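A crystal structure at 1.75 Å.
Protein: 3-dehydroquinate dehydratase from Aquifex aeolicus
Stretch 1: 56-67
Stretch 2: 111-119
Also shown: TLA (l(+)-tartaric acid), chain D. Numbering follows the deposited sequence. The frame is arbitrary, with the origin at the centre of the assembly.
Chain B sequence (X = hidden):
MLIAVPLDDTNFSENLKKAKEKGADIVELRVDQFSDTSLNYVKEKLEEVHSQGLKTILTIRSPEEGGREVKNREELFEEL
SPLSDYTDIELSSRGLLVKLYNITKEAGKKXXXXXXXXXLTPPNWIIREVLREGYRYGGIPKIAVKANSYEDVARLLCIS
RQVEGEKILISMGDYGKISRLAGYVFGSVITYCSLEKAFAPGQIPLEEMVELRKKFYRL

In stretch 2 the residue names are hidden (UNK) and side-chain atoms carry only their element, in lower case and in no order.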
ATOM      1  N   THR B  56       2.298  24.587 -10.488  1.00 12.44           N
ATOM      2  CA  THR B  56       1.616  23.839  -9.445  1.00 11.77           C
ATOM      3  C   THR B  56       1.772  22.335  -9.551  1.00 12.02           C
ATOM      4  O   THR B  56       2.000  21.789 -10.629  1.00 11.30           O
ATOM      5  CB  THR B  56       0.098  24.095  -9.473  1.00 13.26           C
ATOM      6  OG1 THR B  56      -0.428  23.661 -10.739  1.00 11.76           O
ATOM      7  CG2 THR B  56      -0.207  25.566  -9.277  1.00 12.42           C
ATOM      8  N   ILE B  57       1.657  21.681  -8.400  1.00 13.40           N
ATOM      9  CA  ILE B  57       1.664  20.230  -8.310  1.00 11.23           C
ATOM     10  C   ILE B  57       0.353  19.967  -7.581  1.00 12.09           C
ATOM     11  O   ILE B  57       0.132  20.478  -6.479  1.00 11.92           O
ATOM     12  CB  ILE B  57       2.814  19.660  -7.446  1.00 13.08           C
ATOM     13  CG1 ILE B  57       4.159  19.826  -8.156  1.00 10.93           C
ATOM     14  CG2 ILE B  57       2.574  18.171  -7.202  1.00 13.40           C
ATOM     15  CD1 ILE B  57       5.348  19.423  -7.297  1.00 13.14           C
ATOM     16  N   LEU B  58      -0.528  19.203  -8.212  1.00 11.75           N
ATOM     17  CA  LEU B  58      -1.812  18.865  -7.614  1.00 13.94           C
ATOM     18  C   LEU B  58      -1.641  17.541  -6.880  1.00 15.07           C
ATOM     19  O   LEU B  58      -1.475  16.496  -7.511  1.00 14.75           O
ATOM     20  CB  LEU B  58      -2.881  18.722  -8.703  1.00 14.00           C
ATOM     21  CG  LEU B  58      -4.261  18.214  -8.266  1.00 15.66           C
ATOM     22  CD1 LEU B  58      -4.906  19.217  -7.317  1.00 16.04           C
ATOM     23  CD2 LEU B  58      -5.138  18.004  -9.494  1.00 17.14           C
ATOM     24  N   THR B  59      -1.664  17.597  -5.551  1.00 15.04           N
ATOM     25  CA  THR B  59      -1.516  16.407  -4.724  1.00 16.33           C
ATOM     26  C   THR B  59      -2.715  16.235  -3.807  1.00 16.15           C
ATOM     27  O   THR B  59      -3.170  17.186  -3.178  1.00 17.01           O
ATOM     28  CB  THR B  59      -0.256  16.475  -3.835  1.00 17.45           C
ATOM     29  OG1 THR B  59       0.914  16.504  -4.660  1.00 16.25           O
ATOM     30  CG2 THR B  59      -0.182  15.257  -2.917  1.00 18.62           C
ATOM     31  N   ILE B  60      -3.224  15.013  -3.744  1.00 16.78           N
ATOM     32  CA  ILE B  60      -4.356  14.691  -2.881  1.00 17.60           C
ATOM     33  C   ILE B  60      -3.932  13.367  -2.268  1.00 17.51           C
ATOM     34  O   ILE B  60      -4.502  12.319  -2.561  1.00 18.31           O
ATOM     35  CB  ILE B  60      -5.642  14.495  -3.697  1.00 18.30           C
ATOM     36  CG1 ILE B  60      -5.814  15.655  -4.682  1.00 19.27           C
ATOM     37  CG2 ILE B  60      -6.843  14.442  -2.754  1.00 20.44           C
ATOM     38  CD1 ILE B  60      -6.971  15.479  -5.644  1.00 19.15           C
ATOM     39  N   ARG B  61      -2.910  13.435  -1.421  1.00 19.06           N
ATOM     40  CA  ARG B  61      -2.328  12.255  -0.791  1.00 19.78           C
ATOM     41  C   ARG B  61      -3.297  11.267  -0.159  1.00 20.46           C
ATOM     42  O   ARG B  61      -4.146  11.637   0.650  1.00 21.19           O
ATOM     43  CB  ARG B  61      -1.297  12.678   0.258  1.00 20.42           C
ATOM     44  CG  ARG B  61      -0.372  11.549   0.683  1.00 23.81           C
ATOM     45  CD  ARG B  61       0.621  11.210  -0.419  1.00 26.81           C
ATOM     46  NE  ARG B  61       1.508  12.336  -0.696  1.00 28.64           N
ATOM     47  CZ  ARG B  61       2.442  12.781   0.143  1.00 32.51           C
ATOM     48  NH1 ARG B  61       2.630  12.195   1.322  1.00 31.25           N
ATOM     49  NH2 ARG B  61       3.184  13.826  -0.191  1.00 35.71           N
ATOM     50  N   SER B  62      -3.147   9.999  -0.530  1.00 21.31           N
ATOM     51  CA  SER B  62      -3.988   8.942   0.014  1.00 22.55           C
ATOM     52  C   SER B  62      -3.594   8.742   1.476  1.00 23.76           C
ATOM     53  O   SER B  62      -2.444   8.968   1.857  1.00 21.93           O
ATOM     54  CB  SER B  62      -3.784   7.641  -0.768  1.00 21.73           C
ATOM     55  OG  SER B  62      -2.433   7.213  -0.723  1.00 23.99           O
ATOM     56  N   PRO B  63      -4.549   8.320   2.316  1.00 25.23           N
ATOM     57  CA  PRO B  63      -4.260   8.107   3.737  1.00 26.54           C
ATOM     58  C   PRO B  63      -3.138   7.106   4.027  1.00 27.25           C
ATOM     59  O   PRO B  63      -2.402   7.267   4.998  1.00 27.77           O
ATOM     60  CB  PRO B  63      -5.611   7.663   4.300  1.00 25.97           C
ATOM     61  CG  PRO B  63      -6.275   7.008   3.122  1.00 25.33           C
ATOM     62  CD  PRO B  63      -5.938   7.953   1.999  1.00 24.52           C
ATOM     63  N   GLU B  64      -3.000   6.086   3.185  1.00 29.16           N
ATOM     64  CA  GLU B  64      -1.960   5.079   3.389  1.00 30.46           C
ATOM     65  C   GLU B  64      -0.550   5.627   3.205  1.00 30.31           C
ATOM     66  O   GLU B  64       0.410   5.063   3.726  1.00 30.77           O
ATOM     67  CB  GLU B  64      -2.165   3.885   2.448  1.00 31.48           C
ATOM     68  CG  GLU B  64      -2.480   4.270   1.017  1.00 34.07           C
ATOM     69  CD  GLU B  64      -3.966   4.494   0.790  1.00 35.34           C
ATOM     70  OE1 GLU B  64      -4.643   4.993   1.712  1.00 36.38           O
ATOM     71  OE2 GLU B  64      -4.455   4.180  -0.315  1.00 36.68           O
ATOM     72  N   GLU B  65      -0.415   6.720   2.462  1.00 29.38           N
ATOM     73  CA  GLU B  65       0.904   7.295   2.254  1.00 29.37           C
ATOM     74  C   GLU B  65       1.073   8.698   2.830  1.00 29.48           C
ATOM     75  O   GLU B  65       1.670   9.577   2.208  1.00 30.31           O
ATOM     76  CB  GLU B  65       1.272   7.249   0.764  1.00 27.67           C
ATOM     77  CG  GLU B  65       1.542   5.817   0.300  1.00 28.23           C
ATOM     78  CD  GLU B  65       2.209   5.721  -1.062  1.00 27.61           C
ATOM     79  OE1 GLU B  65       3.171   6.475  -1.319  1.00 25.88           O
ATOM     80  OE2 GLU B  65       1.781   4.869  -1.868  1.00 27.78           O
ATOM     81  N   GLY B  66       0.542   8.894   4.034  1.00 29.99           N
ATOM     82  CA  GLY B  66       0.676  10.173   4.711  1.00 31.03           C
ATOM     83  C   GLY B  66      -0.382  11.229   4.475  1.00 31.08           C
ATOM     84  O   GLY B  66      -0.233  12.361   4.928  1.00 32.91           O
ATOM     85  N   GLY B  67      -1.453  10.879   3.775  1.00 30.64           N
ATOM     86  CA  GLY B  67      -2.492  11.855   3.515  1.00 30.35           C
ATOM     87  C   GLY B  67      -3.766  11.576   4.285  1.00 29.99           C
ATOM     88  O   GLY B  67      -3.732  11.101   5.418  1.00 29.82           O
ATOM     89  N   UNK B 111       2.870  14.043 -15.093  1.00 15.14           N
ATOM     90  CA  UNK B 111       2.411  13.171 -14.026  1.00 14.69           C
ATOM     91  C   UNK B 111       3.570  12.692 -13.167  1.00 14.94           C
ATOM     92  O   UNK B 111       4.555  12.155 -13.677  1.00 15.73           O
ATOM     93  c   UNK B 111       0.985  11.034 -13.596  1.00 13.43           C
ATOM     94  c   UNK B 111       1.691  11.950 -14.604  1.00 14.89           C
ATOM     95  c   UNK B 111       0.426   9.799 -14.301  1.00 14.25           C
ATOM     96  c   UNK B 111      -0.135  11.806 -12.917  1.00 14.01           C
ATOM     97  N   UNK B 112       3.457  12.909 -11.864  1.00 13.92           N
ATOM     98  CA  UNK B 112       4.470  12.436 -10.934  1.00 12.32           C
ATOM     99  C   UNK B 112       3.828  11.214 -10.297  1.00 12.87           C
ATOM    100  O   UNK B 112       2.671  11.267  -9.898  1.00 14.81           O
ATOM    101  c   UNK B 112       4.774  13.470  -9.831  1.00 11.93           C
ATOM    102  c   UNK B 112       5.573  12.819  -8.713  1.00 10.43           C
ATOM    103  c   UNK B 112       5.742  15.787  -9.415  1.00 13.23           C
ATOM    104  c   UNK B 112       5.538  14.660 -10.417  1.00 11.56           C
ATOM    105  N   UNK B 113       4.557  10.108 -10.231  1.00 11.95           N
ATOM    106  CA  UNK B 113       4.029   8.894  -9.624  1.00 11.31           C
ATOM    107  C   UNK B 113       4.921   8.624  -8.431  1.00 11.97           C
ATOM    108  O   UNK B 113       6.091   8.266  -8.576  1.00 11.93           O
ATOM    109  c   UNK B 113       3.632   6.437  -9.923  1.00 11.02           C
ATOM    110  c   UNK B 113       4.048   7.732 -10.621  1.00 11.64           C
ATOM    111  c   UNK B 113       3.092   8.055 -11.778  1.00 10.50           C
ATOM    112  c   UNK B 113       3.110   7.046 -12.916  1.00  9.96           C
ATOM    113  N   UNK B 114       4.353   8.810  -7.247  1.00 12.80           N
ATOM    114  CA  UNK B 114       5.101   8.690  -6.008  1.00 13.19           C
ATOM    115  C   UNK B 114       4.962   7.443  -5.146  1.00 13.69           C
ATOM    116  O   UNK B 114       3.999   6.681  -5.242  1.00 11.50           O
ATOM    117  c   UNK B 114       4.785   9.903  -5.138  1.00 14.98           C
ATOM    118  o   UNK B 114       3.396   9.935  -4.842  1.00 15.59           O
ATOM    119  N   UNK B 115       5.957   7.278  -4.281  1.00 13.05           N
ATOM    120  CA  UNK B 115       6.023   6.183  -3.328  1.00 13.09           C
ATOM    121  C   UNK B 115       6.652   6.762  -2.071  1.00 13.99           C
ATOM    122  O   UNK B 115       7.710   7.388  -2.142  1.00 14.01           O
ATOM    123  c   UNK B 115       6.913   5.048  -3.842  1.00 13.29           C
ATOM    124  c   UNK B 115       7.740   2.287  -0.633  1.00 18.17           C
ATOM    125  c   UNK B 115       8.468   4.027  -2.122  1.00 14.26           C
ATOM    126  c   UNK B 115       6.255   3.139  -2.321  1.00 17.30           C
ATOM    127  c   UNK B 115       6.504   2.268  -1.259  1.00 18.70           C
ATOM    128  c   UNK B 115       7.226   4.034  -2.762  1.00 15.09           C
ATOM    129  c   UNK B 115       8.728   3.159  -1.060  1.00 15.43           C
ATOM    130  o   UNK B 115       7.977   1.453   0.441  1.00 20.92           O
ATOM    131  N   UNK B 116       6.007   6.578  -0.926  1.00 13.55           N
ATOM    132  CA  UNK B 116       6.565   7.088   0.318  1.00 13.94           C
ATOM    133  C   UNK B 116       6.717   5.988   1.359  1.00 14.81           C
ATOM    134  O   UNK B 116       5.876   5.094   1.460  1.00 15.39           O
ATOM    135  c   UNK B 116       5.674   8.179   0.921  1.00 14.76           C
ATOM    136  c   UNK B 116       5.731  10.605   0.002  1.00 17.50           C
ATOM    137  n   UNK B 116       5.129  11.212  -1.075  1.00 16.01           N
ATOM    138  c   UNK B 116       4.415  10.315  -1.728  1.00 14.54           C
ATOM    139  c   UNK B 116       5.357   9.304  -0.013  1.00 14.93           C
ATOM    140  n   UNK B 116       4.535   9.154  -1.107  1.00 16.58           N
ATOM    141  N   UNK B 117       7.803   6.041   2.120  1.00 14.20           N
ATOM    142  CA  UNK B 117       8.002   5.085   3.203  1.00 15.06           C
ATOM    143  C   UNK B 117       8.521   5.918   4.356  1.00 15.35           C
ATOM    144  O   UNK B 117       9.669   6.355   4.356  1.00 15.37           O
ATOM    145  c   UNK B 117       9.011   3.987   2.851  1.00 15.17           C
ATOM    146  o   UNK B 117       9.093   3.141   5.100  1.00 16.10           O
ATOM    147  n   UNK B 117       8.979   1.626   3.444  1.00 14.76           N
ATOM    148  c   UNK B 117       9.031   2.873   3.897  1.00 16.17           C
ATOM    149  N   UNK B 118       7.653   6.150   5.333  1.00 16.52           N
ATOM    150  CA  UNK B 118       7.983   6.965   6.491  1.00 16.95           C
ATOM    151  C   UNK B 118       8.771   6.244   7.578  1.00 17.37           C
ATOM    152  O   UNK B 118       9.101   6.840   8.606  1.00 18.32           O
ATOM    153  c   UNK B 118       6.300   9.758   5.963  1.00 21.83           C
ATOM    154  c   UNK B 118       5.662  10.571   5.023  1.00 23.91           C
ATOM    155  c   UNK B 118       6.687   7.535   7.071  1.00 19.65           C
ATOM    156  c   UNK B 118       4.933   7.906   5.307  1.00 22.32           C
ATOM    157  c   UNK B 118       5.945   8.423   6.111  1.00 21.62           C
ATOM    158  c   UNK B 118       4.657  10.043   4.224  1.00 22.97           C
ATOM    159  c   UNK B 118       4.289   8.708   4.365  1.00 23.40           C
ATOM    160  N   UNK B 119       9.086   4.973   7.350  1.00 16.18           N
ATOM    161  CA  UNK B 119       9.821   4.194   8.338  1.00 17.07           C
ATOM    162  C   UNK B 119      11.259   3.832   7.993  1.00 15.09           C
ATOM    163  O   UNK B 119      12.130   3.832   8.869  1.00 14.05           O
ATOM    164  c   UNK B 119       7.841   3.071   9.526  1.00 27.71           C
ATOM    165  o   UNK B 119       5.875   1.740   9.746  1.00 37.77           O
ATOM    166  o   UNK B 119       7.812   0.739  10.031  1.00 33.58           O
ATOM    167  c   UNK B 119       7.126   1.755   9.781  1.00 32.77           C
ATOM    168  c   UNK B 119       9.064   2.898   8.645  1.00 21.39           C
TER
HETATM  169  O1  TLA D5988       6.110  13.557  -0.479  1.00 43.07           O
HETATM  170  O11 TLA D5988       5.300  14.813   1.127  1.00 44.80           O
HETATM  171  C1  TLA D5988       6.278  14.462   0.282  1.00 44.48           C
HETATM  172  C2  TLA D5988       7.601  15.181   0.293  1.00 45.25           C
HETATM  173  O2  TLA D5988       8.439  14.605  -0.693  1.00 46.59           O
HETATM  174  C3  TLA D5988       8.254  15.017   1.681  1.00 46.95           C
HETATM  175  O3  TLA D5988       8.408  13.642   2.026  1.00 48.71           O
HETATM  176  C4  TLA D5988       9.589  15.714   1.741  1.00 46.88           C
HETATM  177  O4  TLA D5988      10.577  15.125   2.044  1.00 48.75           O
HETATM  178  O41 TLA D5988       9.661  17.019   1.472  1.00 48.75           O
HETATM  179  O   HOH W   1       3.009   4.299  -3.993  1.00 19.17           O

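Position 111 carries four carbons that fork at the second, and nothing of stretch 1 comes within reach of them: this is leucine, and Leu111 is buried. Position 112 also has four carbons, but the fork is at the first and one arm is two carbons long. Its CA-to-CB bond points toward stretch 1 and the end of the longer arm lies 4.2 Å from Ile57 CD1, so this is isoleucine. Ile112 CD1 and Ile57 CD1 make an apolar touch between two buried side chains in the same m, t rotamer. Position 113 repeats that branching, yet its side chain is out of reach of stretch 1, as strand alternation predicts; it is again isoleucine, Ile113.

At 114 there is one carbon and then one oxygen. The CA-to-CB bond points toward stretch 1, but the side chain stops short of it; this is serine. The hydroxyl of Ser114 is satisfied elsewhere in the structure. The backbone does the work here, because water 1 donates to Ser114 O at 2.9 Å and to Glu65 OE2 at 2.5 Å. Position 115 has one carbon leading to a six-carbon ring that bears an oxygen. Its CA-to-CB bond points away, although its CA lies 3.5 Å from Glu65 OE1; this is tyrosine, Tyr115.

Position 116 shows one carbon and a five-membered ring of three carbons and two nitrogens. One ring nitrogen is 3.0 Å from Glu65 OE1 and the Arg61 guanidinium covers a ring face; this is histidine. His116 ND1 donates to Glu65 OE1, and His116 N donates to the same oxygen at 2.9 Å.

At 117 are two carbons, the second holding one oxygen and one nitrogen. The CA-to-CB bond points away and nothing on stretch 1 is touched; this fits asparagine. Asn117 ND2 donates to Tyr115 OH at 3.2 Å. Position 118 is one carbon and a plain six-carbon ring; a ring carbon lies 3.5 Å from Glu65 O, at the ring edge, so this is phenylalanine. An ideal CB on Gly66 would fall 2.7 Å from Phe118 CZ, and the backbone angles there call for glycine anyway. Position 119 has three carbons, the third with two oxygens, beyond contact: Glu119.

The rule is to fix a polar centre from several directions. Glu65 OE1 holds the histidine by backbone and ring together, while the Arg61 guanidinium lies flat on the His116 ring, centres 3.8 Å apart and planes at 25°. Arg61 NH1 donates to Glu65 O at 2.9 Å, tying the arginine to its own loop. Thus arranged, Arg61 NH2 donates to tartrate O11 at 2.7 Å and His116 NE2 to tartrate O1 at 2.6 Å.

Stretch 2, residues 111-119: LIISYHNFE
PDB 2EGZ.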